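Local coordinates for protein type II restriction enzyme MunI (Mycoplasma, PDB 1D02) that recognises the double-stranded DNA sequence 5'-CAATTG-3' as a homodimer and cleaves it after the first C, leaving 5'-phosphate ends, at residues D[84-96]-D[190-202]. The protein carries 1 engineered substitution. Numbering follows the deposited sequence.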
loop_
_atom_site.group_PDB
_atom_site.type_symbol
_atom_site.label_atom_id
_atom_site.label_comp_id
_atom_site.label_asym_id
_atom_site.label_seq_id
_atom_site.Cartn_x
_atom_site.Cartn_y
_atom_site.Cartn_z
ATOM N N PHE D 84 -14.837 -7.963 -1.076
ATOM C CA PHE D 84 -16.260 -7.842 -0.732
ATOM C C PHE D 84 -16.676 -6.380 -0.635
ATOM O O PHE D 84 -15.846 -5.482 -0.747
ATOM C CB PHE D 84 -16.540 -8.570 0.612
ATOM C CG PHE D 84 -15.938 -7.901 1.841
ATOM C CD1 PHE D 84 -16.677 -6.986 2.603
ATOM C CD2 PHE D 84 -14.637 -8.195 2.255
ATOM C CE1 PHE D 84 -16.127 -6.399 3.737
ATOM C CE2 PHE D 84 -14.081 -7.604 3.388
ATOM C CZ PHE D 84 -14.831 -6.706 4.130
ATOM N N ALA D 85 -17.976 -6.148 -0.511
ATOM C CA ALA D 85 -18.476 -4.792 -0.282
ATOM C C ALA D 85 -19.730 -4.962 0.533
ATOM O O ALA D 85 -20.423 -5.978 0.414
ATOM C CB ALA D 85 -18.824 -4.061 -1.596
ATOM N N ILE D 86 -20.020 -3.961 1.356
ATOM C CA ILE D 86 -21.242 -3.965 2.149
ATOM C C ILE D 86 -22.016 -2.718 1.731
ATOM O O ILE D 86 -21.498 -1.598 1.836
ATOM C CB ILE D 86 -20.955 -3.899 3.654
ATOM C CG1 ILE D 86 -20.311 -5.210 4.088
ATOM C CG2 ILE D 86 -22.263 -3.661 4.427
ATOM C CD1 ILE D 86 -19.819 -5.211 5.483
ATOM N N GLU D 87 -23.235 -2.914 1.235
ATOM C CA GLU D 87 -24.037 -1.761 0.822
ATOM C C GLU D 87 -25.268 -1.585 1.685
ATOM O O GLU D 87 -25.913 -2.568 2.064
ATOM C CB GLU D 87 -24.523 -1.906 -0.636
ATOM C CG GLU D 87 -25.441 -0.733 -1.076
ATOM C CD GLU D 87 -25.799 -0.761 -2.546
ATOM O OE1 GLU D 87 -25.382 -1.700 -3.255
ATOM O OE2 GLU D 87 -26.505 0.168 -2.996
ATOM N N ASN D 88 -25.575 -0.333 2.017
ATOM C CA ASN D 88 -26.818 0.003 2.717
ATOM C C ASN D 88 -27.713 0.324 1.503
ATOM O O ASN D 88 -27.501 1.347 0.833
ATOM C CB ASN D 88 -26.611 1.240 3.569
ATOM C CG ASN D 88 -27.914 1.776 4.147
ATOM O OD1 ASN D 88 -28.990 1.627 3.546
ATOM N ND2 ASN D 88 -27.814 2.421 5.297
ATOM N N THR D 89 -28.688 -0.539 1.200
ATOM C CA THR D 89 -29.518 -0.348 0.016
ATOM C C THR D 89 -30.512 0.806 0.102
ATOM O O THR D 89 -31.144 1.137 -0.898
ATOM C CB THR D 89 -30.280 -1.628 -0.382
ATOM O OG1 THR D 89 -31.174 -2.004 0.677
ATOM C CG2 THR D 89 -29.299 -2.765 -0.669
ATOM N N GLU D 90 -30.648 1.418 1.271
ATOM C CA GLU D 90 -31.554 2.557 1.398
ATOM C C GLU D 90 -30.827 3.844 1.054
ATOM O O GLU D 90 -31.378 4.723 0.391
ATOM C CB GLU D 90 -32.116 2.665 2.807
ATOM C CG GLU D 90 -33.162 1.625 3.121
ATOM C CD GLU D 90 -33.823 1.865 4.460
ATOM O OE1 GLU D 90 -34.702 1.055 4.822
ATOM O OE2 GLU D 90 -33.466 2.861 5.140
ATOM N N THR D 91 -29.581 3.947 1.491
ATOM C CA THR D 91 -28.767 5.132 1.244
ATOM C C THR D 91 -27.861 4.972 0.010
ATOM O O THR D 91 -27.365 5.956 -0.538
ATOM C CB THR D 91 -27.847 5.407 2.415
ATOM O OG1 THR D 91 -26.947 4.307 2.552
ATOM C CG2 THR D 91 -28.625 5.579 3.712
ATOM N N HIS D 92 -27.650 3.730 -0.400
ATOM C CA HIS D 92 -26.794 3.389 -1.538
ATOM C C HIS D 92 -25.310 3.686 -1.269
ATOM O O HIS D 92 -24.495 3.762 -2.218
ATOM C CB HIS D 92 -27.278 4.089 -2.798
ATOM C CG HIS D 92 -28.685 3.732 -3.171
ATOM N ND1 HIS D 92 -29.038 2.482 -3.635
ATOM C CD2 HIS D 92 -29.837 4.440 -3.085
ATOM C CE1 HIS D 92 -30.347 2.435 -3.817
ATOM N NE2 HIS D 92 -30.856 3.610 -3.489
ATOM N N LYS D 93 -24.970 3.857 0.009
ATOM C CA LYS D 93 -23.575 4.059 0.401
ATOM C C LYS D 93 -22.961 2.654 0.499
ATOM O O LYS D 93 -23.627 1.690 0.918
ATOM C CB LYS D 93 -23.459 4.795 1.741
ATOM C CG LYS D 93 -23.772 6.287 1.607
ATOM C CD LYS D 93 -23.486 7.063 2.884
ATOM C CE LYS D 93 -23.716 8.572 2.656
ATOM N NZ LYS D 93 -23.485 9.323 3.909
ATOM N N ILE D 94 -21.699 2.543 0.095
ATOM C CA ILE D 94 -21.015 1.255 0.064
ATOM C C ILE D 94 -19.638 1.303 0.713
ATOM O O ILE D 94 -18.877 2.260 0.522
ATOM C CB ILE D 94 -20.795 0.794 -1.392
ATOM C CG1 ILE D 94 -22.125 0.761 -2.135
ATOM C CG2 ILE D 94 -20.131 -0.590 -1.412
ATOM C CD1 ILE D 94 -22.006 0.668 -3.643
ATOM N N LEU D 95 -19.327 0.255 1.479
ATOM C CA LEU D 95 -18.019 0.120 2.131
ATOM C C LEU D 95 -17.354 -1.023 1.362
ATOM O O LEU D 95 -17.915 -2.113 1.275
ATOM C CB LEU D 95 -18.191 -0.277 3.607
ATOM C CG LEU D 95 -16.910 -0.696 4.347
ATOM C CD1 LEU D 95 -16.025 0.547 4.505
ATOM C CD2 LEU D 95 -17.244 -1.291 5.720
ATOM N N PHE D 96 -16.179 -0.771 0.787
ATOM C CA PHE D 96 -15.465 -1.798 0.031
ATOM C C PHE D 96 -14.468 -2.493 0.936
ATOM O O PHE D 96 -13.890 -1.865 1.822
ATOM C CB PHE D 96 -14.783 -1.149 -1.183
ATOM C CG PHE D 96 -15.758 -0.673 -2.212
ATOM C CD1 PHE D 96 -16.118 0.675 -2.292
ATOM C CD2 PHE D 96 -16.378 -1.586 -3.054
ATOM C CE1 PHE D 96 -17.099 1.091 -3.211
ATOM C CE2 PHE D 96 -17.343 -1.183 -3.967
ATOM C CZ PHE D 96 -17.706 0.159 -4.046
ATOM N N VAL D 190 -18.618 -9.112 13.034
ATOM C CA VAL D 190 -19.776 -8.256 12.778
ATOM C C VAL D 190 -19.845 -7.104 13.789
ATOM O O VAL D 190 -20.194 -5.968 13.420
ATOM C CB VAL D 190 -21.122 -9.076 12.781
ATOM C CG1 VAL D 190 -22.299 -8.142 12.481
ATOM C CG2 VAL D 190 -21.083 -10.173 11.695
ATOM N N GLN D 191 -19.482 -7.359 15.045
ATOM C CA GLN D 191 -19.522 -6.294 16.049
ATOM C C GLN D 191 -18.593 -5.153 15.645
ATOM O O GLN D 191 -18.911 -3.988 15.874
ATOM C CB GLN D 191 -19.144 -6.814 17.440
ATOM C CG GLN D 191 -20.207 -7.742 18.031
ATOM C CD GLN D 191 -19.807 -8.319 19.376
ATOM O OE1 GLN D 191 -18.627 -8.687 19.549
ATOM N NE2 GLN D 191 -20.692 -8.434 20.261
ATOM N N HIS D 192 -17.455 -5.466 15.025
ATOM C CA HIS D 192 -16.552 -4.390 14.609
ATOM C C HIS D 192 -17.270 -3.504 13.592
ATOM O O HIS D 192 -17.279 -2.278 13.719
ATOM C CB HIS D 192 -15.269 -4.954 13.989
ATOM C CG HIS D 192 -14.247 -3.904 13.674
ATOM N ND1 HIS D 192 -14.291 -3.136 12.530
ATOM C CD2 HIS D 192 -13.191 -3.449 14.394
ATOM C CE1 HIS D 192 -13.312 -2.247 12.563
ATOM N NE2 HIS D 192 -12.634 -2.415 13.685
ATOM N N PHE D 193 -17.851 -4.122 12.570
ATOM C CA PHE D 193 -18.589 -3.373 11.553
ATOM C C PHE D 193 -19.750 -2.599 12.208
ATOM O O PHE D 193 -19.912 -1.401 12.008
ATOM C CB PHE D 193 -19.186 -4.342 10.525
ATOM C CG PHE D 193 -20.202 -3.705 9.614
ATOM C CD1 PHE D 193 -19.807 -2.863 8.581
ATOM C CD2 PHE D 193 -21.569 -3.948 9.806
ATOM C CE1 PHE D 193 -20.759 -2.265 7.740
ATOM C CE2 PHE D 193 -22.527 -3.361 8.980
ATOM C CZ PHE D 193 -22.121 -2.515 7.940
ATOM N N ASN D 194 -20.538 -3.300 13.012
ATOM C CA ASN D 194 -21.709 -2.702 13.652
ATOM C C ASN D 194 -21.414 -1.465 14.497
ATOM O O ASN D 194 -22.101 -0.437 14.391
ATOM C CB ASN D 194 -22.387 -3.760 14.528
ATOM C CG ASN D 194 -23.738 -3.336 15.012
ATOM O OD1 ASN D 194 -24.011 -3.358 16.222
ATOM N ND2 ASN D 194 -24.605 -2.944 14.088
ATOM N N GLU D 195 -20.383 -1.564 15.318
ATOM C CA GLU D 195 -20.010 -0.498 16.239
ATOM C C GLU D 195 -19.154 0.613 15.661
ATOM O O GLU D 195 -19.264 1.765 16.075
ATOM C CB GLU D 195 -19.278 -1.107 17.442
ATOM C CG GLU D 195 -20.166 -1.962 18.356
ATOM C CD GLU D 195 -19.372 -2.913 19.269
ATOM O OE1 GLU D 195 -18.157 -2.699 19.493
ATOM O OE2 GLU D 195 -19.983 -3.889 19.770
ATOM N N LYS D 196 -18.330 0.281 14.674
ATOM C CA LYS D 196 -17.396 1.261 14.136
ATOM C C LYS D 196 -17.534 1.755 12.709
ATOM O O LYS D 196 -17.031 2.834 12.385
ATOM C CB LYS D 196 -15.986 0.712 14.322
ATOM C CG LYS D 196 -15.687 0.383 15.776
ATOM C CD LYS D 196 -14.416 -0.408 15.939
ATOM C CE LYS D 196 -14.059 -0.494 17.412
ATOM N NZ LYS D 196 -13.033 -1.539 17.665
ATOM N N LEU D 197 -18.211 0.993 11.856
ATOM C CA LEU D 197 -18.312 1.355 10.451
ATOM C C LEU D 197 -19.714 1.548 9.872
ATOM O O LEU D 197 -19.904 2.344 8.956
ATOM C CB LEU D 197 -17.582 0.285 9.626
ATOM C CG LEU D 197 -16.132 -0.011 10.042
ATOM C CD1 LEU D 197 -15.622 -1.266 9.276
ATOM C CD2 LEU D 197 -15.254 1.187 9.736
ATOM N N LYS D 198 -20.686 0.816 10.401
ATOM C CA LYS D 198 -22.051 0.865 9.895
ATOM C C LYS D 198 -22.642 2.275 9.801
ATOM O O LYS D 198 -23.320 2.601 8.825
ATOM C CB LYS D 198 -22.960 -0.024 10.756
ATOM C CG LYS D 198 -24.342 -0.317 10.133
ATOM C CD LYS D 198 -25.197 -1.232 11.017
ATOM C CE LYS D 198 -25.912 -0.434 12.107
ATOM N NZ LYS D 198 -26.605 -1.303 13.099
ATOM N N LYS D 199 -22.362 3.089 10.809
ATOM C CA LYS D 199 -22.877 4.451 10.851
ATOM C C LYS D 199 -22.413 5.288 9.662
ATOM O O LYS D 199 -23.051 6.277 9.321
ATOM C CB LYS D 199 -22.460 5.142 12.148
ATOM C CG LYS D 199 -20.957 5.356 12.302
ATOM C CD LYS D 199 -20.651 5.907 13.707
ATOM C CE LYS D 199 -19.150 6.126 13.913
ATOM N NZ LYS D 199 -18.832 6.647 15.294
ATOM N N TYR D 200 -21.305 4.895 9.031
ATOM C CA TYR D 200 -20.822 5.653 7.885
ATOM C C TYR D 200 -21.596 5.340 6.622
ATOM O O TYR D 200 -21.404 6.000 5.598
ATOM C CB TYR D 200 -19.312 5.446 7.698
ATOM C CG TYR D 200 -18.543 6.148 8.787
ATOM C CD1 TYR D 200 -17.901 5.424 9.788
ATOM C CD2 TYR D 200 -18.525 7.549 8.862
ATOM C CE1 TYR D 200 -17.267 6.062 10.845
ATOM C CE2 TYR D 200 -17.881 8.201 9.921
ATOM C CZ TYR D 200 -17.259 7.454 10.902
ATOM O OH TYR D 200 -16.627 8.070 11.944
ATOM N N LEU D 201 -22.492 4.355 6.696
ATOM C CA LEU D 201 -23.322 4.031 5.551
ATOM C C LEU D 201 -24.714 4.708 5.704
ATOM O O LEU D 201 -25.597 4.566 4.845
ATOM C CB LEU D 201 -23.456 2.518 5.390
ATOM C CG LEU D 201 -22.118 1.793 5.113
ATOM C CD1 LEU D 201 -22.363 0.302 4.975
ATOM C CD2 LEU D 201 -21.474 2.328 3.836
ATOM N N ASP D 202 -24.901 5.439 6.794
ATOM C CA ASP D 202 -26.162 6.158 6.979
ATOM C C ASP D 202 -26.111 7.464 6.178
ATOM O O ASP D 202 -24.987 7.943 5.925
ATOM C CB ASP D 202 -26.394 6.518 8.456
ATOM C CG ASP D 202 -26.713 5.320 9.313
ATOM O OD1 ASP D 202 -27.381 4.383 8.833
ATOM O OD2 ASP D 202 -26.295 5.338 10.487
ATOM O OXT ASP D 202 -27.198 8.000 5.835
HETATM O O HOH W 1 -25.960 2.302 7.972
HETATM O O HOH W 2 -29.872 4.038 6.654
HETATM O O HOH W 3 -20.967 8.632 4.865
#
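Leu201 drops its isobutyl end onto the hairpin of residues 84-96. With CG beside the backbone N (chi1 -63°), its two methyls fork over the paired strands: CD1 sits 4.0 Å from CG2 of Ile86, while CD2 rests 3.7 Å from the carbonyl carbon of Lys93. Deeper in, Ile86 and Phe193 approach from opposite directions, and CD1 of Ile86 lies over one face of the ring, 4.1 Å from its centroid, a CH-pi contact; CB of Lys198 lies against the opposite face, toward its rim. Leu95 comes in at the ring's edge instead, its CD2 also reaching CD1 of Leu197 at 3.9 Å. This is the tight, buried half, where the C-terminal helix and the 3-10 turn after it pack on one face of the central sheet of a PD-(D/E)XK nuclease.

Toward the hairpin turn the contact becomes polar and wet. OG1 of Thr91 donates to the carbonyl O of Leu201 (2.7 Å, C=O...O angle 165°), and accepts from Lys93 N in an ST turn. Asn88 spends OD1 on the turn, taking the amides of Glu90 and Thr91, while one water bridges its ND2 to Asp202 OD1 and Lys198 O, and a second makes the same link to OD1 with only a weak bond. The extended chain of Lys93 carries NZ to the terminal O of Asp202 at 2.9 Å, and a third water joins NZ to Tyr200 O. Apolar contacts thus seat the helix, whereas the chain end is held by direct bonds and water bridges, and the lysine's charge probably offsets part of the terminal carboxylate's.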